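PDB 4IT1: putative glucarate dehydratase from Pseudomonas fluorescens, which probably catalyses the magnesium-dependent dehydration of D-glucarate to 5-dehydro-4-deoxy-D-glucarate, as a member of the mandelate racemase/muconate lactonizing enzyme family. Local coordinates for residues L347-M352 against P400-E405; P151-L156 against V394-A399. One frame throughout, in Å; residues are numbered along the deposited sequence.

Contact 1: L347-M352 against P400-E405; sequences LGISLM and PGLGLE
Leu402 and Leu404 meet one side of the first turn of helix 348-360 with their methyl groups, and both leucines reach Met352 and Ile349. CD2 of Leu402 lies 3.8 Å from CB of Met352, while its other branch, CD1, reaches CG2 of Ile349 at 4.0 Å, the two side chains crossing at about a right angle. Leu404 uses a single methyl: its CD1 packs 3.8 Å from CG of Met352 and comes within 3.9 Å of the backbone oxygen of Gly348. Met352 thus touches both leucines with the base of its side chain; the bend at chi2 (-55°) turns SD, and with it CE, away from the loop. In Ile349, chi1 of -60° sets CG1 beside the backbone N, which leaves CG2, the branch that meets Leu402, anti to that N.

What presents the leucines is the loop backbone. A type II' turn from Pro400 to Gly403, closed by the bond from Gly403 N to Pro400 O (2.9 Å), brings Leu402 round to face the helix, and Asp142 of helix 128-148 accepts from Leu402 N. On the helix side, Glu380 holds Gly348 N, and Glu69 accepts from the backbone nitrogens of Leu347, at the N-cap position, and Ser350. Helix 348-360 follows strand 338-341 of the (beta/alpha)7beta barrel of the enolase superfamily, and the loop after strand 393-395 packs on its N-terminal end. All five touching residues are buried and the four with side chains are apolar, so cohesion here rests on van der Waals and hydrophobic contact.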
# COMPACT_ATOMS: atom_id res chain seq x y z
N LEU A 347 -19.33 4.30 16.57
CA LEU A 347 -20.53 3.51 16.35
C LEU A 347 -20.28 2.40 15.32
O LEU A 347 -19.15 2.19 14.87
CB LEU A 347 -21.70 4.40 15.92
CG LEU A 347 -22.16 5.46 16.94
CD1 LEU A 347 -23.27 6.31 16.33
CD2 LEU A 347 -22.61 4.86 18.27
N GLY A 348 -21.36 1.70 14.97
CA GLY A 348 -21.31 0.53 14.10
C GLY A 348 -20.66 0.73 12.75
O GLY A 348 -20.00 -0.19 12.25
N ILE A 349 -20.84 1.92 12.16
CA ILE A 349 -20.23 2.24 10.87
C ILE A 349 -18.71 2.09 10.96
O ILE A 349 -18.10 1.33 10.19
CB ILE A 349 -20.60 3.67 10.39
CG1 ILE A 349 -22.12 3.81 10.23
CG2 ILE A 349 -19.87 3.99 9.09
CD1 ILE A 349 -22.58 5.18 9.74
N SER A 350 -18.10 2.80 11.91
CA SER A 350 -16.67 2.68 12.14
C SER A 350 -16.27 1.23 12.37
O SER A 350 -15.30 0.74 11.77
CB SER A 350 -16.24 3.55 13.33
OG SER A 350 -16.19 4.92 12.97
N LEU A 351 -17.03 0.54 13.21
CA LEU A 351 -16.74 -0.84 13.57
C LEU A 351 -16.61 -1.72 12.32
O LEU A 351 -15.73 -2.57 12.25
CB LEU A 351 -17.81 -1.39 14.52
CG LEU A 351 -17.61 -2.77 15.17
CD1 LEU A 351 -16.33 -2.86 16.00
CD2 LEU A 351 -18.82 -3.14 16.02
N MET A 352 -17.46 -1.47 11.32
CA MET A 352 -17.47 -2.28 10.10
C MET A 352 -16.37 -1.92 9.11
O MET A 352 -15.77 -2.82 8.51
CB MET A 352 -18.85 -2.26 9.42
CG MET A 352 -19.90 -3.10 10.14
SD MET A 352 -19.40 -4.82 10.39
CE MET A 352 -20.19 -5.16 11.95
N PRO A 400 -23.71 -6.05 0.52
CA PRO A 400 -23.02 -5.02 -0.26
C PRO A 400 -22.40 -3.93 0.63
O PRO A 400 -23.01 -3.49 1.61
CB PRO A 400 -24.12 -4.42 -1.14
CG PRO A 400 -25.24 -5.41 -1.11
CD PRO A 400 -25.16 -6.07 0.23
N GLY A 401 -21.19 -3.50 0.27
CA GLY A 401 -20.44 -2.51 1.05
C GLY A 401 -20.26 -2.90 2.50
O GLY A 401 -19.84 -4.02 2.81
N LEU A 402 -20.59 -1.97 3.39
CA LEU A 402 -20.54 -2.22 4.83
C LEU A 402 -21.72 -3.08 5.30
O LEU A 402 -21.69 -3.61 6.42
CB LEU A 402 -20.52 -0.89 5.60
CG LEU A 402 -19.30 0.02 5.45
CD1 LEU A 402 -19.60 1.40 6.00
CD2 LEU A 402 -18.07 -0.57 6.12
N GLY A 403 -22.74 -3.21 4.45
CA GLY A 403 -23.96 -3.94 4.79
C GLY A 403 -24.75 -3.29 5.92
O GLY A 403 -25.23 -3.97 6.83
N LEU A 404 -24.86 -1.97 5.85
CA LEU A 404 -25.52 -1.19 6.90
C LEU A 404 -26.42 -0.11 6.31
O LEU A 404 -26.13 0.46 5.25
CB LEU A 404 -24.48 -0.55 7.82
CG LEU A 404 -23.54 -1.40 8.68
CD1 LEU A 404 -22.52 -0.49 9.35
CD2 LEU A 404 -24.30 -2.21 9.73
N GLU A 405 -27.52 0.17 7.02
CA GLU A 405 -28.46 1.20 6.58
C GLU A 405 -28.78 2.20 7.70
O GLU A 405 -29.01 1.81 8.85
CB GLU A 405 -29.74 0.57 6.01
CG GLU A 405 -29.56 0.04 4.59
CD GLU A 405 -30.75 -0.74 4.07
OE1 GLU A 405 -31.71 -0.98 4.83
OE2 GLU A 405 -30.72 -1.13 2.88

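Contact 2: P151-L156 against V394-A399; sequences PLVDLL and VKITRA
Where the last barrel strand, 393-395, runs out beside the 151-156 segment, Pro151 and Asp154 meet Arg398. Pro151 is the main point of contact. Its CB touches the backbone oxygen of Thr397 at 3.4 Å, and its CA makes a CA-H...O contact to Ala399 O at 3.3 Å. The ring's CD sits over the centre of one face of the Arg398 guanidinium, 3.5 Å above the plane. Although the side chain of Arg398 starts off away from Pro151-Leu156, bends at chi2 and chi3 fold it back over the proline. An ST turn shapes the backbone on this side: OG1 of Thr397 accepts from Ala399 N at 3.1 Å, with an N-H...O angle of 158°.

In the fold, this joins the connection between helix 128-148 and strand 163-170 to the exit of strand 393-395, which pairs antiparallel with 163-170. Further in, Val153 CG1 meets Ile396 CG2 at 3.9 Å, and both valine and isoleucine also pack on helix 348-360.

At the outer end, NH2 of Arg398 forms a salt bridge with Asp154 OD2 at 3.0 Å. The acceptor uses its syn lone pair but lies 30° out of the guanidinium plane, and the bond is bent to 133°. Without the Asp154 carboxylate, as with an alanine here, the guanidinium would probably lose its anionic mate and be freer to swing off the proline ring. Asp91 of the second subunit packs against both Asp154 and Arg398, which places the ion pair beside the dimer interface.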
# COMPACT_ATOMS: atom_id res chain seq x y z
N PRO A 151 -19.29 -7.11 -1.02
CA PRO A 151 -18.89 -6.53 0.27
C PRO A 151 -17.64 -5.67 0.11
O PRO A 151 -16.87 -5.87 -0.84
CB PRO A 151 -18.62 -7.75 1.16
CG PRO A 151 -18.45 -8.90 0.22
CD PRO A 151 -19.28 -8.58 -0.99
N LEU A 152 -17.45 -4.70 1.00
CA LEU A 152 -16.40 -3.70 0.83
C LEU A 152 -15.03 -4.38 0.70
O LEU A 152 -14.26 -4.07 -0.20
CB LEU A 152 -16.41 -2.68 1.97
CG LEU A 152 -15.80 -1.29 1.71
CD1 LEU A 152 -16.30 -0.30 2.76
CD2 LEU A 152 -14.28 -1.30 1.69
N VAL A 153 -14.79 -5.34 1.59
CA VAL A 153 -13.54 -6.10 1.63
C VAL A 153 -13.04 -6.59 0.25
O VAL A 153 -11.83 -6.69 0.02
CB VAL A 153 -13.66 -7.26 2.65
CG1 VAL A 153 -14.68 -8.30 2.21
CG2 VAL A 153 -12.30 -7.88 2.92
N ASP A 154 -13.98 -6.85 -0.67
CA ASP A 154 -13.64 -7.34 -2.02
C ASP A 154 -12.94 -6.28 -2.87
O ASP A 154 -12.14 -6.62 -3.75
CB ASP A 154 -14.89 -7.88 -2.73
CG ASP A 154 -15.35 -9.24 -2.18
OD1 ASP A 154 -14.66 -9.83 -1.31
OD2 ASP A 154 -16.41 -9.73 -2.62
N LEU A 155 -13.25 -5.01 -2.60
CA LEU A 155 -12.55 -3.89 -3.22
C LEU A 155 -11.09 -3.84 -2.77
O LEU A 155 -10.23 -3.35 -3.48
CB LEU A 155 -13.22 -2.57 -2.84
CG LEU A 155 -14.55 -2.23 -3.51
CD1 LEU A 155 -15.32 -1.27 -2.63
CD2 LEU A 155 -14.32 -1.65 -4.89
N LEU A 156 -10.85 -4.36 -1.57
CA LEU A 156 -9.53 -4.34 -0.96
C LEU A 156 -8.78 -5.67 -1.16
O LEU A 156 -7.88 -6.00 -0.38
CB LEU A 156 -9.65 -4.01 0.54
CG LEU A 156 -10.61 -2.89 0.96
CD1 LEU A 156 -10.75 -2.80 2.47
CD2 LEU A 156 -10.19 -1.55 0.38
N VAL A 394 -16.51 -10.11 14.93
CA VAL A 394 -17.44 -9.44 14.04
C VAL A 394 -17.42 -10.19 12.70
O VAL A 394 -16.36 -10.35 12.09
CB VAL A 394 -17.03 -7.96 13.84
CG1 VAL A 394 -17.89 -7.30 12.78
CG2 VAL A 394 -17.12 -7.20 15.15
N LYS A 395 -18.60 -10.64 12.28
CA LYS A 395 -18.75 -11.38 11.02
C LYS A 395 -18.67 -10.49 9.79
O LYS A 395 -19.33 -9.46 9.72
CB LYS A 395 -20.09 -12.14 11.00
CG LYS A 395 -20.02 -13.61 11.38
CD LYS A 395 -20.23 -13.84 12.87
CE LYS A 395 -20.75 -15.24 13.12
NZ LYS A 395 -20.80 -15.59 14.57
N ILE A 396 -17.85 -10.90 8.83
CA ILE A 396 -17.84 -10.29 7.51
C ILE A 396 -18.74 -11.13 6.60
O ILE A 396 -18.51 -12.34 6.45
CB ILE A 396 -16.41 -10.18 6.91
CG1 ILE A 396 -15.45 -9.51 7.91
CG2 ILE A 396 -16.41 -9.44 5.57
CD1 ILE A 396 -15.82 -8.09 8.29
N THR A 397 -19.74 -10.50 6.01
CA THR A 397 -20.73 -11.20 5.19
C THR A 397 -20.67 -10.80 3.72
O THR A 397 -19.76 -10.08 3.30
CB THR A 397 -22.17 -11.01 5.72
OG1 THR A 397 -22.68 -9.73 5.29
CG2 THR A 397 -22.22 -11.10 7.25
N ARG A 398 -21.64 -11.28 2.95
CA ARG A 398 -21.71 -11.00 1.51
C ARG A 398 -22.56 -9.76 1.20
O ARG A 398 -22.66 -9.36 0.03
CB ARG A 398 -22.22 -12.23 0.74
CG ARG A 398 -21.27 -13.43 0.71
CD ARG A 398 -19.93 -13.11 0.07
NE ARG A 398 -20.06 -12.48 -1.25
CZ ARG A 398 -19.04 -12.02 -1.97
NH1 ARG A 398 -19.26 -11.47 -3.15
NH2 ARG A 398 -17.80 -12.11 -1.50
N ALA A 399 -23.15 -9.17 2.24
CA ALA A 399 -23.92 -7.91 2.12
C ALA A 399 -23.08 -6.83 1.43
O ALA A 399 -21.88 -6.71 1.71
CB ALA A 399 -24.37 -7.44 3.49

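In the fold
The centres of contacts 1 and 2 lie 10 Å apart, and their segments alternate along the chain: 394-399 runs directly into 400-405, while 151-156 and 347-352 come earlier. They also touch. Gly401 O is 3.1 Å from Leu152 N, a probable hydrogen bond, and Leu402 CD2 packs 3.8 Å from Leu152 CD1, so Leu402 bridges helix 348-360 and the 151-156 segment. All touching residues of contact 1 are buried, its centre about 15 Å from the centre of the chain; contact 2, its centre about 20 Å from that point, is partly buried and reaches the second subunit. Both lie away from the magnesium ligands Asp243, Glu268 and Asn291 and from the predicted proton acceptors Lys215 and His342.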